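Local coordinates for protein xylan esterase, putative, AXE2C (Cellvibrio japonicus, PDB 2WAA) that removes acetyl groups from plant cell wall polysaccharides, deacetylating xylan and glucomannan with equal efficiency as a family 2 carbohydrate esterase, at residues S59-V67 with P74-Q82; S141-D149 with W160-G168. One frame throughout, in Å; residues are numbered along the deposited sequence.

Contact 1. Residues S59-V67 with P74-Q82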
loop_
_atom_site.group_PDB
_atom_site.type_symbol
_atom_site.label_atom_id
_atom_site.label_comp_id
_atom_site.label_asym_id
_atom_site.label_seq_id
_atom_site.Cartn_x
_atom_site.Cartn_y
_atom_site.Cartn_z
ATOM N N SER A 59 -9.166 -6.950 -13.257
ATOM C CA SER A 59 -9.446 -8.353 -13.532
ATOM C C SER A 59 -10.887 -8.726 -13.292
ATOM O O SER A 59 -11.399 -9.648 -13.969
ATOM C CB SER A 59 -8.557 -9.270 -12.706
ATOM O OG SER A 59 -8.703 -8.912 -11.358
ATOM N N ASN A 60 -11.541 -8.056 -12.339
ATOM C CA ASN A 60 -12.920 -8.410 -11.963
ATOM C C ASN A 60 -13.903 -7.263 -12.070
ATOM O O ASN A 60 -15.035 -7.388 -11.581
ATOM C CB ASN A 60 -13.004 -8.872 -10.490
ATOM C CG ASN A 60 -12.116 -10.033 -10.187
ATOM O OD1 ASN A 60 -12.067 -11.033 -10.931
ATOM N ND2 ASN A 60 -11.409 -9.938 -9.060
ATOM N N GLY A 61 -13.466 -6.125 -12.603
ATOM C CA GLY A 61 -14.331 -4.980 -12.754
ATOM C C GLY A 61 -14.752 -4.405 -11.412
ATOM O O GLY A 61 -15.794 -3.748 -11.294
ATOM N N ASN A 62 -13.929 -4.649 -10.387
ATOM C CA ASN A 62 -14.276 -4.252 -9.037
ATOM C C ASN A 62 -13.149 -3.429 -8.383
ATOM O O ASN A 62 -13.047 -3.382 -7.149
ATOM C CB ASN A 62 -14.526 -5.557 -8.254
ATOM C CG ASN A 62 -15.313 -5.348 -6.979
ATOM O OD1 ASN A 62 -16.037 -4.373 -6.844
ATOM N ND2 ASN A 62 -15.217 -6.328 -6.047
ATOM N N SER A 63 -12.298 -2.827 -9.210
ATOM C CA SER A 63 -11.094 -2.097 -8.731
ATOM C C SER A 63 -11.217 -0.568 -8.934
ATOM O O SER A 63 -11.726 -0.089 -9.954
ATOM C CB SER A 63 -9.832 -2.573 -9.460
ATOM O OG SER A 63 -9.677 -3.981 -9.362
ATOM N N TRP A 64 -10.712 0.203 -7.972
ATOM C CA TRP A 64 -10.818 1.651 -8.064
ATOM C C TRP A 64 -9.444 2.285 -8.112
ATOM O O TRP A 64 -8.468 1.807 -7.464
ATOM C CB TRP A 64 -11.538 2.223 -6.819
ATOM C CG TRP A 64 -13.048 1.871 -6.781
ATOM C CD1 TRP A 64 -13.633 0.683 -6.384
ATOM C CD2 TRP A 64 -14.133 2.750 -7.146
ATOM N NE1 TRP A 64 -15.002 0.791 -6.470
ATOM C CE2 TRP A 64 -15.338 2.041 -6.931
ATOM C CE3 TRP A 64 -14.196 4.090 -7.585
ATOM C CZ2 TRP A 64 -16.594 2.603 -7.193
ATOM C CZ3 TRP A 64 -15.442 4.669 -7.831
ATOM C CH2 TRP A 64 -16.634 3.922 -7.644
ATOM N N ILE A 65 -9.377 3.391 -8.834
ATOM C CA ILE A 65 -8.189 4.227 -8.835
ATOM C C ILE A 65 -8.593 5.684 -8.547
ATOM O O ILE A 65 -9.757 6.077 -8.758
ATOM C CB ILE A 65 -7.472 4.165 -10.199
ATOM C CG1 ILE A 65 -8.417 4.683 -11.324
ATOM C CG2 ILE A 65 -6.949 2.704 -10.463
ATOM C CD1 ILE A 65 -7.737 4.862 -12.678
ATOM N N ASP A 66 -7.618 6.464 -8.052
ATOM C CA ASP A 66 -7.719 7.933 -8.036
ATOM C C ASP A 66 -6.853 8.502 -9.154
ATOM O O ASP A 66 -5.779 7.983 -9.440
ATOM C CB ASP A 66 -7.181 8.527 -6.713
ATOM C CG ASP A 66 -8.228 8.449 -5.563
ATOM O OD1 ASP A 66 -9.431 8.619 -5.832
ATOM O OD2 ASP A 66 -7.824 8.258 -4.399
ATOM N N VAL A 67 -7.344 9.561 -9.792
ATOM C CA VAL A 67 -6.570 10.239 -10.827
ATOM C C VAL A 67 -6.453 11.679 -10.315
ATOM O O VAL A 67 -7.439 12.279 -9.937
ATOM C CB VAL A 67 -7.298 10.254 -12.189
ATOM C CG1 VAL A 67 -6.438 11.088 -13.227
ATOM C CG2 VAL A 67 -7.474 8.811 -12.719
ATOM N N PRO A 74 -8.984 15.011 -6.452
ATOM C CA PRO A 74 -8.887 13.720 -7.144
ATOM C C PRO A 74 -10.222 13.267 -7.702
ATOM O O PRO A 74 -11.286 13.644 -7.175
ATOM C CB PRO A 74 -8.413 12.753 -6.033
ATOM C CG PRO A 74 -8.954 13.321 -4.785
ATOM C CD PRO A 74 -8.889 14.871 -4.977
ATOM N N THR A 75 -10.174 12.426 -8.722
ATOM C CA THR A 75 -11.384 11.835 -9.278
ATOM C C THR A 75 -11.211 10.339 -9.030
ATOM O O THR A 75 -10.172 9.771 -9.398
ATOM C CB THR A 75 -11.525 12.141 -10.785
ATOM O OG1 THR A 75 -11.662 13.558 -10.964
ATOM C CG2 THR A 75 -12.767 11.420 -11.414
ATOM N N SER A 76 -12.183 9.697 -8.397
ATOM C CA SER A 76 -12.132 8.246 -8.215
ATOM C C SER A 76 -12.939 7.546 -9.314
ATOM O O SER A 76 -14.074 7.940 -9.589
ATOM C CB SER A 76 -12.688 7.846 -6.844
ATOM O OG SER A 76 -12.099 8.621 -5.806
ATOM N N ILE A 77 -12.362 6.518 -9.918
ATOM C CA ILE A 77 -12.975 5.818 -11.056
ATOM C C ILE A 77 -12.925 4.317 -10.835
ATOM O O ILE A 77 -11.890 3.798 -10.398
ATOM C CB ILE A 77 -12.104 6.119 -12.306
ATOM C CG1 ILE A 77 -12.035 7.639 -12.495
ATOM C CG2 ILE A 77 -12.655 5.365 -13.588
ATOM C CD1 ILE A 77 -11.157 8.009 -13.751
ATOM N N LYS A 78 -14.021 3.619 -11.125
ATOM C CA LYS A 78 -14.047 2.167 -10.995
ATOM C C LYS A 78 -13.740 1.577 -12.375
ATOM O O LYS A 78 -14.321 1.998 -13.364
ATOM C CB LYS A 78 -15.428 1.703 -10.530
ATOM C CG LYS A 78 -15.508 0.201 -10.154
ATOM C CD LYS A 78 -16.943 -0.111 -9.691
ATOM C CE LYS A 78 -17.043 -1.489 -9.108
ATOM N NZ LYS A 78 -18.514 -1.624 -8.648
ATOM N N LEU A 79 -12.776 0.685 -12.474
ATOM C CA LEU A 79 -12.350 0.203 -13.796
ATOM C C LEU A 79 -13.099 -1.071 -14.206
ATOM O O LEU A 79 -13.129 -2.063 -13.471
ATOM C CB LEU A 79 -10.823 -0.089 -13.756
ATOM C CG LEU A 79 -9.916 1.140 -13.558
ATOM C CD1 LEU A 79 -8.489 0.647 -13.478
ATOM C CD2 LEU A 79 -10.090 2.120 -14.768
ATOM N N ASP A 80 -13.643 -1.058 -15.413
ATOM C CA ASP A 80 -14.315 -2.229 -15.991
ATOM C C ASP A 80 -13.341 -3.367 -16.233
ATOM O O ASP A 80 -12.152 -3.148 -16.404
ATOM C CB ASP A 80 -14.882 -1.801 -17.342
ATOM C CG ASP A 80 -16.043 -2.669 -17.811
ATOM O OD1 ASP A 80 -17.203 -2.309 -17.474
ATOM O OD2 ASP A 80 -15.795 -3.652 -18.554
ATOM N N ALA A 81 -13.866 -4.597 -16.274
ATOM C CA ALA A 81 -13.047 -5.735 -16.601
ATOM C C ALA A 81 -12.569 -5.717 -18.071
ATOM O O ALA A 81 -11.578 -6.335 -18.410
ATOM C CB ALA A 81 -13.826 -7.044 -16.285
ATOM N N GLN A 82 -13.251 -4.990 -18.945
ATOM C CA GLN A 82 -12.803 -4.901 -20.343
ATOM C C GLN A 82 -11.819 -3.728 -20.452
ATOM O O GLN A 82 -11.973 -2.752 -19.741
ATOM C CB GLN A 82 -13.984 -4.563 -21.280
ATOM C CG GLN A 82 -15.261 -5.445 -21.243
ATOM C CD GLN A 82 -16.471 -4.706 -21.853
ATOM O OE1 GLN A 82 -16.384 -4.145 -22.957
ATOM N NE2 GLN A 82 -17.586 -4.668 -21.116
HETATM O O HOH W 1 -18.332 -4.289 -8.247
HETATM O O HOH W 2 -17.584 -0.619 -5.826
HETATM O O HOH W 3 -9.073 14.198 -11.861
#
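Trp64 to Val67 run antiparallel to Thr75 to Lys78, the axes of the two strands 4.7 Å apart at closest approach, with Ile65 facing Ile77 and Val67 facing Thr75 as hydrogen-bonded pairs. Ile65 N reaches Ile77 O at 3.0 Å, and Ile77 N returns the bond to Ile65 O. One residue back from Ile65, at the non-hydrogen-bonded pair Trp64-Lys78, the lysine lies across the indole. Its CB sits over the six-membered ring, 3.5 Å from the centroid and 9° off the normal, a CH-pi contact. With CG anti to the backbone N (chi1 -171°) and the rest of the chain extended, the lysine carries NZ past the pyrrole side of the indole. There one water joins NZ to Trp64 NE1, and a second joins NZ to Asn62 OD1. This is a beta hairpin in the N-terminal, sandwich-like beta domain of the CE2 esterase, with two unlike faces. On the face of Trp64 and Lys78, Ser76 OG donates to Asp66 OD1 at 2.7 Å, while Asp66 OD2 is held by arginines. The opposite face is mainly apolar: Ile65 CG2 meets Leu79 CD1 at 4.0 Å, and Val67 CG2 touches Ile77 CD1 at 3.9 Å. Met56 of strand 51-58 and Val86 of strand 84-91, in the other antiparallel sheet, pack against this side. Before the strand, Gly61 CA approaches Leu79 O at 3.2 Å in a CA-H...O contact.

Contact 2. Residues S141-D149 with W160-G168. With ACT (acetate ion), chain C.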
loop_
_atom_site.group_PDB
_atom_site.type_symbol
_atom_site.label_atom_id
_atom_site.label_comp_id
_atom_site.label_asym_id
_atom_site.label_seq_id
_atom_site.Cartn_x
_atom_site.Cartn_y
_atom_site.Cartn_z
ATOM N N SER A 141 -5.932 -5.218 6.644
ATOM C CA SER A 141 -6.794 -4.255 5.940
ATOM C C SER A 141 -6.658 -2.820 6.417
ATOM O O SER A 141 -6.959 -1.911 5.634
ATOM C CB SER A 141 -8.318 -4.614 6.029
ATOM O OG SER A 141 -8.736 -4.429 7.372
ATOM N N VAL A 142 -6.244 -2.600 7.673
ATOM C CA VAL A 142 -6.055 -1.221 8.144
ATOM C C VAL A 142 -4.916 -0.567 7.289
ATOM O O VAL A 142 -5.052 0.547 6.798
ATOM C CB VAL A 142 -5.701 -1.185 9.624
ATOM C CG1 VAL A 142 -5.493 0.287 10.070
ATOM C CG2 VAL A 142 -6.852 -1.868 10.452
ATOM N N THR A 143 -3.824 -1.292 7.112
ATOM C CA THR A 143 -2.718 -0.819 6.264
ATOM C C THR A 143 -3.212 -0.651 4.818
ATOM O O THR A 143 -2.745 0.254 4.085
ATOM C CB THR A 143 -1.496 -1.763 6.362
ATOM O OG1 THR A 143 -0.975 -1.758 7.701
ATOM C CG2 THR A 143 -0.346 -1.362 5.380
ATOM N N CYS A 144 -4.153 -1.510 4.394
ATOM C CA CYS A 144 -4.682 -1.443 3.045
ATOM C C CYS A 144 -5.696 -0.308 2.851
ATOM O O CYS A 144 -6.145 -0.126 1.749
ATOM C CB CYS A 144 -5.407 -2.743 2.663
ATOM S SG CYS A 144 -4.356 -4.021 2.194
ATOM N N GLY A 145 -6.110 0.375 3.909
ATOM C CA GLY A 145 -7.009 1.527 3.808
ATOM C C GLY A 145 -8.477 1.155 3.726
ATOM O O GLY A 145 -9.291 1.938 3.239
ATOM N N GLU A 146 -8.822 -0.055 4.154
ATOM C CA GLU A 146 -10.233 -0.458 4.109
ATOM C C GLU A 146 -11.192 0.469 4.901
ATOM O O GLU A 146 -10.905 0.849 6.040
ATOM C CB GLU A 146 -10.386 -1.902 4.627
ATOM C CG GLU A 146 -11.912 -2.340 4.734
ATOM C CD GLU A 146 -12.062 -3.861 4.932
ATOM O OE1 GLU A 146 -11.067 -4.609 4.876
ATOM O OE2 GLU A 146 -13.219 -4.336 5.085
ATOM N N ALA A 147 -12.290 0.865 4.238
ATOM C CA ALA A 147 -13.420 1.598 4.885
ATOM C C ALA A 147 -13.100 3.036 5.261
ATOM O O ALA A 147 -13.889 3.702 5.964
ATOM C CB ALA A 147 -13.950 0.814 6.113
ATOM N N ILE A 148 -11.989 3.565 4.760
ATOM C CA ILE A 148 -11.718 4.990 4.991
ATOM C C ILE A 148 -12.796 5.865 4.359
ATOM O O ILE A 148 -13.169 6.914 4.952
ATOM C CB ILE A 148 -10.292 5.362 4.530
ATOM C CG1 ILE A 148 -9.295 4.666 5.489
ATOM C CG2 ILE A 148 -10.082 6.875 4.443
ATOM C CD1 ILE A 148 -7.855 4.860 5.100
ATOM N N ASP A 149 -13.295 5.480 3.178
ATOM C CA ASP A 149 -14.258 6.343 2.469
ATOM C C ASP A 149 -15.693 5.854 2.623
ATOM O O ASP A 149 -16.497 5.985 1.704
ATOM C CB ASP A 149 -13.926 6.507 0.963
ATOM C CG ASP A 149 -12.783 7.496 0.696
ATOM O OD1 ASP A 149 -12.292 8.184 1.636
ATOM O OD2 ASP A 149 -12.323 7.564 -0.480
ATOM N N TRP A 160 -15.109 1.993 -0.786
ATOM C CA TRP A 160 -14.764 2.428 0.543
ATOM C C TRP A 160 -13.259 2.450 0.829
ATOM O O TRP A 160 -12.845 3.022 1.836
ATOM C CB TRP A 160 -15.444 1.512 1.557
ATOM C CG TRP A 160 -16.907 1.796 1.764
ATOM C CD1 TRP A 160 -17.811 2.360 0.868
ATOM C CD2 TRP A 160 -17.657 1.476 2.934
ATOM N NE1 TRP A 160 -19.055 2.439 1.445
ATOM C CE2 TRP A 160 -18.999 1.887 2.701
ATOM C CE3 TRP A 160 -17.326 0.860 4.145
ATOM C CZ2 TRP A 160 -20.009 1.740 3.662
ATOM C CZ3 TRP A 160 -18.321 0.717 5.108
ATOM C CH2 TRP A 160 -19.649 1.140 4.857
ATOM N N TRP A 161 -12.444 1.803 -0.004
ATOM C CA TRP A 161 -11.005 1.806 0.241
ATOM C C TRP A 161 -10.329 3.110 -0.225
ATOM O O TRP A 161 -10.623 3.623 -1.306
ATOM C CB TRP A 161 -10.342 0.637 -0.510
ATOM C CG TRP A 161 -10.373 -0.696 0.199
ATOM C CD1 TRP A 161 -9.278 -1.410 0.596
ATOM C CD2 TRP A 161 -11.521 -1.510 0.532
ATOM N NE1 TRP A 161 -9.663 -2.596 1.184
ATOM C CE2 TRP A 161 -11.021 -2.694 1.155
ATOM C CE3 TRP A 161 -12.912 -1.361 0.371
ATOM C CZ2 TRP A 161 -11.852 -3.712 1.629
ATOM C CZ3 TRP A 161 -13.755 -2.403 0.823
ATOM C CH2 TRP A 161 -13.212 -3.545 1.469
ATOM N N ASN A 162 -9.410 3.634 0.582
ATOM C CA ASN A 162 -8.694 4.848 0.191
ATOM C C ASN A 162 -7.249 4.735 0.623
ATOM O O ASN A 162 -6.958 4.756 1.814
ATOM C CB ASN A 162 -9.396 6.039 0.839
ATOM C CG ASN A 162 -8.808 7.362 0.407
ATOM O OD1 ASN A 162 -7.650 7.439 -0.028
ATOM N ND2 ASN A 162 -9.570 8.436 0.623
ATOM N N ALA A 163 -6.322 4.617 -0.324
ATOM C CA ALA A 163 -4.906 4.416 0.023
ATOM C C ALA A 163 -4.229 5.732 0.428
ATOM O O ALA A 163 -3.457 5.767 1.399
ATOM C CB ALA A 163 -4.155 3.793 -1.202
ATOM N N ARG A 164 -4.506 6.806 -0.321
ATOM C CA ARG A 164 -3.835 8.104 -0.117
ATOM C C ARG A 164 -4.023 8.627 1.300
ATOM O O ARG A 164 -3.145 9.318 1.832
ATOM C CB ARG A 164 -4.443 9.210 -1.011
ATOM C CG ARG A 164 -3.969 9.405 -2.408
ATOM C CD ARG A 164 -5.112 10.153 -3.262
ATOM N NE ARG A 164 -5.856 11.151 -2.463
ATOM C CZ ARG A 164 -7.179 11.164 -2.190
ATOM N NH1 ARG A 164 -8.075 10.246 -2.646
ATOM N NH2 ARG A 164 -7.626 12.143 -1.434
ATOM N N GLU A 165 -5.211 8.367 1.872
ATOM C CA GLU A 165 -5.555 8.855 3.199
ATOM C C GLU A 165 -5.404 7.825 4.300
ATOM O O GLU A 165 -5.805 8.068 5.454
ATOM C CB GLU A 165 -6.969 9.461 3.186
ATOM C CG GLU A 165 -6.913 10.689 2.278
ATOM C CD GLU A 165 -8.164 11.485 2.269
ATOM O OE1 GLU A 165 -9.099 11.101 1.545
ATOM O OE2 GLU A 165 -8.196 12.503 3.001
ATOM N N SER A 166 -4.780 6.705 3.961
ATOM C CA SER A 166 -4.457 5.692 4.974
ATOM C C SER A 166 -3.243 6.121 5.817
ATOM O O SER A 166 -2.384 6.893 5.348
ATOM C CB SER A 166 -4.212 4.335 4.292
ATOM O OG SER A 166 -2.943 4.325 3.601
ATOM N N TYR A 167 -3.137 5.606 7.056
ATOM C CA TYR A 167 -2.094 6.068 7.932
ATOM C C TYR A 167 -0.701 5.838 7.323
ATOM O O TYR A 167 0.205 6.657 7.544
ATOM C CB TYR A 167 -2.177 5.413 9.331
ATOM C CG TYR A 167 -1.617 4.002 9.340
ATOM C CD1 TYR A 167 -0.298 3.780 9.727
ATOM C CD2 TYR A 167 -2.401 2.907 8.925
ATOM C CE1 TYR A 167 0.283 2.455 9.741
ATOM C CE2 TYR A 167 -1.852 1.590 8.911
ATOM C CZ TYR A 167 -0.504 1.400 9.334
ATOM O OH TYR A 167 0.033 0.133 9.336
ATOM N N GLY A 168 -0.535 4.748 6.572
ATOM C CA GLY A 168 0.788 4.409 5.993
ATOM C C GLY A 168 1.210 5.469 4.969
ATOM O O GLY A 168 2.355 5.928 4.993
HETATM C C ACT C . -8.577 -6.788 8.769
HETATM O O ACT C . -9.818 -6.907 8.477
HETATM O OXT ACT C . -7.776 -7.206 7.900
HETATM C CH3 ACT C . -8.073 -6.187 10.054
HETATM O O HOH W 4 -1.468 2.485 4.918
#
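Glu146 leaves its backbone with CG anti to N (chi1 174°), and Trp161 turns CG anti to its carbonyl carbon (chi1 -84°), which lays the glutamate side chain along one face of the indole. In this SGNH (GDSL-like) hydrolase domain the loop after strand 133-139 carries Ser141, the inferred nucleophile, and the contact packs that loop against the segment leading into helix 167-174. Glu146 CA stands over the five-membered ring, 3.6 Å from its centroid, and the carboxylate plane is only 23° from the ring plane. Lys156 pairs with Glu146 OE2, Glu106 accepts from Trp161 NE1, and the Glu146 side chain also touches His316 of the inferred charge relay.

Backbone bonds tie the loops together: Asn162 N donates to Gly145 O, and Asp149 N to Trp160 O at 2.8 Å. Asn162 ND2 then reaches Asp149 OD1 at 2.9 Å, almost straight and in the amide plane, on the syn side of the carboxylate. The same ND2 also donates to Glu165 OE1 and so bridges the two acids, with Lys319 and Arg104, salt-bridged to Asp149, probably compensating further. Ile148 sends CD1 in beside Ser166 CA, at 3.5 Å.

At the helix end of the contact, Tyr167 OH donates to Thr143 OG1 at 2.7 Å. An acetate, probably from the crystallisation liquor, also bonds to Gly186, Asn236 and His316, the first two being inferred transition-state stabilisers; its OXT accepts from Ser141 N at 3.0 Å.

Overall arrangement
Contact 1 closes before contact 2 opens, so the two follow in series along the chain, with centres about 16 Å apart. Contact 1 is a hairpin of the N-terminal beta domain, in the antiparallel sheet that also holds strand 94-103; contact 2 lies in the hydrolase domain, beside the parallel sheet containing strands 133-139 and 177-183. They meet directly across the domain boundary: Arg164 NH1 forms a 2.7 Å salt bridge with Asp66 OD2, and its guanidinium packs on Pro74. Arg104 bridges them too, pairing with both Asp66 and Asp149. The beta domain thus rests against the segment that packs on the nucleophile loop, while the hairpin itself lies away from the annotated catalytic residues.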